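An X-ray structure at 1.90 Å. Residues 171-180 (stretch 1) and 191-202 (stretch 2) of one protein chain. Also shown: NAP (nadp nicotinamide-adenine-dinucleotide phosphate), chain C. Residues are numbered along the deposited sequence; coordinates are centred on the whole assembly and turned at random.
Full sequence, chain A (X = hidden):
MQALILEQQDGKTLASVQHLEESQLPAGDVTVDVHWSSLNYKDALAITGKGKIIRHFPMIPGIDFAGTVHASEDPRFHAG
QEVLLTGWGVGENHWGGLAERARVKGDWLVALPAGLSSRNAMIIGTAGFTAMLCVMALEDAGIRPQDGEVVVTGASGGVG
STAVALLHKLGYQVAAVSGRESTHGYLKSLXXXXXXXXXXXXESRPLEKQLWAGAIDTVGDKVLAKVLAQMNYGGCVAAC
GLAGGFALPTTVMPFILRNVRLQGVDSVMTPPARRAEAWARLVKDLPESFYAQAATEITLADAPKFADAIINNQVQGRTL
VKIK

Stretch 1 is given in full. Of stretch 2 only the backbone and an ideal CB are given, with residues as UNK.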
# COMPACT_ATOMS: atom_id res chain seq x y z
N GLY A 171 -12.60 -14.65 -13.65
CA GLY A 171 -12.18 -14.36 -15.01
C GLY A 171 -10.76 -13.82 -15.19
O GLY A 171 -10.39 -13.45 -16.31
N TYR A 172 -9.95 -13.82 -14.14
CA TYR A 172 -8.58 -13.31 -14.28
C TYR A 172 -7.62 -14.32 -14.93
O TYR A 172 -7.79 -15.53 -14.81
CB TYR A 172 -8.00 -12.94 -12.92
CG TYR A 172 -8.67 -11.75 -12.26
CD1 TYR A 172 -9.84 -11.91 -11.52
CD2 TYR A 172 -8.13 -10.47 -12.37
CE1 TYR A 172 -10.47 -10.82 -10.90
CE2 TYR A 172 -8.75 -9.36 -11.75
CZ TYR A 172 -9.92 -9.55 -11.02
OH TYR A 172 -10.55 -8.47 -10.40
N GLN A 173 -6.56 -13.82 -15.53
CA GLN A 173 -5.46 -14.65 -15.94
C GLN A 173 -4.60 -14.69 -14.68
O GLN A 173 -4.28 -13.65 -14.14
CB GLN A 173 -4.69 -14.02 -17.09
CG GLN A 173 -5.42 -14.09 -18.40
CD GLN A 173 -5.58 -15.50 -18.87
OE1 GLN A 173 -4.64 -16.26 -18.87
NE2 GLN A 173 -6.78 -15.85 -19.28
N VAL A 174 -4.25 -15.88 -14.21
CA VAL A 174 -3.56 -16.07 -12.94
C VAL A 174 -2.18 -16.70 -13.14
O VAL A 174 -2.06 -17.72 -13.82
CB VAL A 174 -4.37 -16.98 -11.99
CG1 VAL A 174 -3.59 -17.24 -10.73
CG2 VAL A 174 -5.75 -16.33 -11.65
N ALA A 175 -1.16 -16.11 -12.53
CA ALA A 175 0.17 -16.72 -12.46
C ALA A 175 0.35 -17.22 -11.03
O ALA A 175 0.06 -16.50 -10.08
CB ALA A 175 1.26 -15.69 -12.83
N ALA A 176 0.78 -18.46 -10.85
CA ALA A 176 1.01 -19.00 -9.51
C ALA A 176 2.50 -19.20 -9.30
O ALA A 176 3.17 -19.75 -10.16
CB ALA A 176 0.26 -20.33 -9.33
N VAL A 177 3.02 -18.77 -8.15
CA VAL A 177 4.45 -18.98 -7.87
C VAL A 177 4.56 -20.04 -6.78
O VAL A 177 3.95 -19.91 -5.71
CB VAL A 177 5.13 -17.69 -7.36
CG1 VAL A 177 6.62 -17.95 -7.10
CG2 VAL A 177 4.94 -16.54 -8.36
N SER A 178 5.34 -21.08 -7.04
CA SER A 178 5.54 -22.14 -6.05
C SER A 178 7.01 -22.56 -6.02
O SER A 178 7.68 -22.57 -7.04
CB SER A 178 4.66 -23.35 -6.40
OG SER A 178 4.89 -24.43 -5.52
N GLY A 179 7.50 -22.93 -4.85
CA GLY A 179 8.86 -23.44 -4.75
C GLY A 179 8.91 -24.96 -4.84
O GLY A 179 9.95 -25.57 -4.60
N ARG A 180 7.78 -25.58 -5.20
CA ARG A 180 7.74 -27.04 -5.30
C ARG A 180 7.17 -27.51 -6.63
O ARG A 180 6.01 -27.29 -6.94
CB ARG A 180 6.90 -27.63 -4.16
CG ARG A 180 7.46 -27.39 -2.75
CD ARG A 180 6.56 -28.04 -1.68
NE ARG A 180 5.26 -27.37 -1.58
CZ ARG A 180 4.16 -27.94 -1.11
NH1 ARG A 180 4.17 -29.21 -0.69
NH2 ARG A 180 3.02 -27.25 -1.06
N UNK A 191 -6.88 -23.73 -11.55
CA UNK A 191 -7.13 -22.72 -12.57
C UNK A 191 -5.95 -21.82 -12.90
O UNK A 191 -6.10 -20.86 -13.66
CB UNK A 191 -8.30 -21.84 -12.13
N UNK A 192 -4.78 -22.09 -12.33
CA UNK A 192 -3.60 -21.27 -12.64
C UNK A 192 -3.26 -21.38 -14.12
O UNK A 192 -3.21 -22.48 -14.66
CB UNK A 192 -2.40 -21.70 -11.79
N UNK A 193 -3.05 -20.24 -14.77
CA UNK A 193 -2.76 -20.22 -16.20
C UNK A 193 -1.26 -20.31 -16.48
O UNK A 193 -0.83 -20.72 -17.56
CB UNK A 193 -3.33 -18.95 -16.83
N UNK A 194 -0.46 -19.89 -15.50
CA UNK A 194 0.98 -19.86 -15.64
C UNK A 194 1.53 -20.26 -14.29
O UNK A 194 0.99 -19.85 -13.26
CB UNK A 194 1.49 -18.49 -16.09
N UNK A 195 2.57 -21.08 -14.28
CA UNK A 195 3.25 -21.42 -13.03
C UNK A 195 4.71 -20.98 -13.11
O UNK A 195 5.37 -21.26 -14.10
CB UNK A 195 3.15 -22.92 -12.75
N UNK A 196 5.19 -20.26 -12.09
CA UNK A 196 6.58 -19.80 -12.02
C UNK A 196 7.27 -20.35 -10.78
O UNK A 196 6.62 -20.59 -9.77
CB UNK A 196 6.64 -18.27 -12.02
N UNK A 197 8.58 -20.55 -10.85
CA UNK A 197 9.33 -21.07 -9.71
C UNK A 197 9.71 -19.95 -8.76
O UNK A 197 10.13 -18.88 -9.19
CB UNK A 197 10.58 -21.81 -10.18
N UNK A 198 9.59 -20.23 -7.47
CA UNK A 198 10.05 -19.35 -6.42
C UNK A 198 11.51 -18.96 -6.62
O UNK A 198 11.94 -17.87 -6.22
CB UNK A 198 9.86 -20.02 -5.06
N UNK A 199 12.27 -19.85 -7.25
CA UNK A 199 13.69 -19.61 -7.52
C UNK A 199 13.93 -18.32 -8.29
O UNK A 199 15.03 -17.78 -8.27
CB UNK A 199 14.28 -20.79 -8.30
N UNK A 200 12.91 -17.85 -8.99
CA UNK A 200 13.02 -16.66 -9.82
C UNK A 200 12.71 -15.38 -9.02
O UNK A 200 12.61 -14.30 -9.60
CB UNK A 200 12.08 -16.77 -11.02
N UNK A 201 12.55 -15.52 -7.71
CA UNK A 201 12.19 -14.40 -6.84
C UNK A 201 13.18 -14.22 -5.69
O UNK A 201 12.79 -13.98 -4.55
CB UNK A 201 10.78 -14.61 -6.28
N UNK A 202 14.47 -14.35 -6.02
CA UNK A 202 15.55 -14.40 -5.03
C UNK A 202 16.37 -13.11 -4.96
O UNK A 202 16.69 -12.63 -3.88
CB UNK A 202 16.48 -15.57 -5.35
PA NAP C . 0.32 -22.39 3.91
O1A NAP C . -0.81 -23.26 3.55
O2A NAP C . 1.43 -22.99 4.67
O5B NAP C . 0.86 -21.63 2.61
C5B NAP C . 2.11 -21.00 2.67
C4B NAP C . 2.76 -21.28 1.32
O4B NAP C . 3.93 -20.51 1.21
C3B NAP C . 3.19 -22.74 1.17
O3B NAP C . 2.18 -23.50 0.55
C2B NAP C . 4.41 -22.64 0.27
O2B NAP C . 3.96 -22.66 -1.06
C1B NAP C . 4.95 -21.25 0.55
N9A NAP C . 6.11 -21.27 1.44
C8A NAP C . 6.26 -21.98 2.61
N7A NAP C . 7.48 -21.69 3.13
C5A NAP C . 8.10 -20.80 2.32
C6A NAP C . 9.34 -20.19 2.37
N6A NAP C . 10.19 -20.43 3.36
N1A NAP C . 9.69 -19.31 1.37
C2A NAP C . 8.82 -19.05 0.33
N3A NAP C . 7.59 -19.67 0.28
C4A NAP C . 7.24 -20.53 1.26
O3 NAP C . -0.22 -21.15 4.80
PN NAP C . -1.64 -20.40 4.75
O1N NAP C . -2.53 -20.91 5.81
O2N NAP C . -2.09 -20.43 3.34
O5D NAP C . -1.13 -18.92 5.13
C5D NAP C . -0.24 -18.26 4.26
C4D NAP C . 0.39 -17.08 4.97
O4D NAP C . -0.62 -16.14 5.25
C3D NAP C . 0.99 -17.47 6.31
O3D NAP C . 2.16 -16.72 6.54
C2D NAP C . -0.07 -17.08 7.32
O2D NAP C . 0.49 -16.74 8.56
C1D NAP C . -0.66 -15.87 6.64
N1N NAP C . -2.05 -15.57 7.02
C2N NAP C . -2.30 -14.37 7.62
C3N NAP C . -3.59 -14.01 8.00
C7N NAP C . -3.87 -12.54 8.15
O7N NAP C . -4.81 -12.09 9.09
N7N NAP C . -3.20 -11.69 7.37
C4N NAP C . -4.64 -14.89 7.75
C5N NAP C . -4.37 -16.12 7.13
C6N NAP C . -3.06 -16.44 6.76
P2B NAP C . 4.83 -23.37 -2.23
O1X NAP C . 3.93 -23.53 -3.42
O2X NAP C . 6.00 -22.48 -2.59
O3X NAP C . 5.30 -24.70 -1.71

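Position 191 has phi 121° and psi 6°, and nothing of stretch 1 lies within 5.5 Å of its ideal CB. Positive phi favours glycine, though asparagine can adopt it. The residue is Gly-191, which ends a helix in a Schellman motif.

At position 192 the CB points sideways, 3.9 Å from the CB of Ala-176. Any side chain here begins beside that methyl, so a small apolar one suits. It is Ala-192, and the two methyls pack together.

Position 193 points toward stretch 1. Its ideal CB is 3.5 Å from Val-174 O and 3.6 Å from Gln-173 OE1. The backbone N of Val-174 is a donor in need of a partner, so a short side chain with an acceptor would suit: Asn, Asp, perhaps Ser or Thr. The residue is Asn-193. Val-174 N donates to Asn-193 OD1 at 2.8 Å, nearly straight at 169°. The backbone answers, with Asn-193 N donating to Val-174 O at 2.9 Å. A water also bridges Asn-193 OD1 and Tyr-172 O.

Here the chain pairs in parallel with the strand of stretch 1. Position 194 is bridged to Ala-175, on the same face of the sheet. The small alanine leaves the choice wide. It is Arg-194; its CB lies 4.2 Å from Ala-175 CB. The backbone does the joining: Ala-176 N donates to Arg-194 O at 2.8 Å.

Position 195 pairs with Ala-176, on the face that Ala-176 and Ser-178 share. Strand angles favour a beta-branched residue, but others would fit. It is Ile-195, whose CA makes a CA-H...O contact with Ala-176 O at 3.3 Å.

Position 196 returns to the face of Ala-175 and Val-177, its ideal CB 4.4 Å from Val-177 CG2. An apolar side chain is expected: Val, Ile, Leu or Met. It is Leu-196. Its CD1 reaches Ala-175 CB at 4.4 Å, and Leu-196 N donates to Ala-176 O at 2.8 Å.

Position 197 pairs with Ser-178, but its CB meets little beyond Ser-178 O, at 4.3 Å. Many residues would do. It is Ser-197; its backbone O accepts from the backbone N of position 200.

At position 198 the ideal CB is 3.6 Å from Gly-179 CA, and the NADP phosphate lies nearby. A long basic side chain, Arg or Lys, would suit. It is Arg-198. Its guanidinium lies between Gly-179 CA on one face and NAP C2A on the other. Arg-198 NH1 makes a weak hydrogen bond to NAP O2X at 3.0 Å. An ideal CB on Gly-179 would be 2.4 Å from Arg-198 NH1, a clash.

Positions 199 and 200 have no stretch 1 atom near their CB, so polar residues would serve. They are Asp-199 and the poorly ordered Glu-200.

Position 201 points back toward Val-177 CG1, 5.4 Å from the ideal CB. A large apolar residue could span the gap. Phe-201 does, with CE1 3.8 Å from Val-177 CG1.

Position 202 is out of reach and little constrained; it is Ala-202.

Stretch 2 191-202: GANRILSRDEFA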
# COMPACT_ATOMS: atom_id res chain seq x y z
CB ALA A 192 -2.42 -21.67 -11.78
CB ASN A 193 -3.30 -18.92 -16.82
CG ASN A 193 -4.79 -18.77 -16.61
OD1 ASN A 193 -5.23 -18.07 -15.70
ND2 ASN A 193 -5.58 -19.47 -17.43
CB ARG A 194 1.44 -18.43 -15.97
CG ARG A 194 2.75 -18.35 -16.71
CD ARG A 194 3.38 -16.97 -16.60
NE ARG A 194 2.58 -15.90 -17.20
CZ ARG A 194 2.55 -15.64 -18.51
NH1 ARG A 194 3.26 -16.38 -19.35
NH2 ARG A 194 1.82 -14.64 -18.96
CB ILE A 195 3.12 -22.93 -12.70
CG1 ILE A 195 1.65 -23.31 -12.50
CG2 ILE A 195 3.90 -23.28 -11.45
CD1 ILE A 195 1.35 -24.74 -12.77
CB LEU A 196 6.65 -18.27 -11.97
CG LEU A 196 6.42 -17.43 -13.23
CD1 LEU A 196 5.05 -17.68 -13.80
CD2 LEU A 196 6.57 -15.94 -12.90
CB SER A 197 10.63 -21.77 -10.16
OG SER A 197 10.34 -22.73 -11.15
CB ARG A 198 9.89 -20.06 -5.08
CG ARG A 198 10.00 -19.19 -3.86
CD ARG A 198 9.36 -19.93 -2.70
NE ARG A 198 10.29 -20.70 -1.89
CZ ARG A 198 9.97 -21.80 -1.21
NH1 ARG A 198 8.74 -22.31 -1.27
NH2 ARG A 198 10.89 -22.42 -0.49
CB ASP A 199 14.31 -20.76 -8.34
CG ASP A 199 14.41 -22.04 -7.56
OD1 ASP A 199 14.25 -22.00 -6.32
OD2 ASP A 199 14.66 -23.10 -8.19
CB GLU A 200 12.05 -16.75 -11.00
CG GLU A 200 12.15 -18.03 -11.81
CD GLU A 200 13.10 -17.92 -12.98
OE1 GLU A 200 12.74 -17.25 -13.98
OE2 GLU A 200 14.21 -18.48 -12.91
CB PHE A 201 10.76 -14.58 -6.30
CG PHE A 201 9.72 -14.50 -7.37
CD1 PHE A 201 9.49 -15.58 -8.21
CD2 PHE A 201 9.01 -13.33 -7.57
CE1 PHE A 201 8.55 -15.50 -9.22
CE2 PHE A 201 8.06 -13.24 -8.58
CZ PHE A 201 7.83 -14.32 -9.41
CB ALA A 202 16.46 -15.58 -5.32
O HOH W 1 -7.38 -18.32 -14.33
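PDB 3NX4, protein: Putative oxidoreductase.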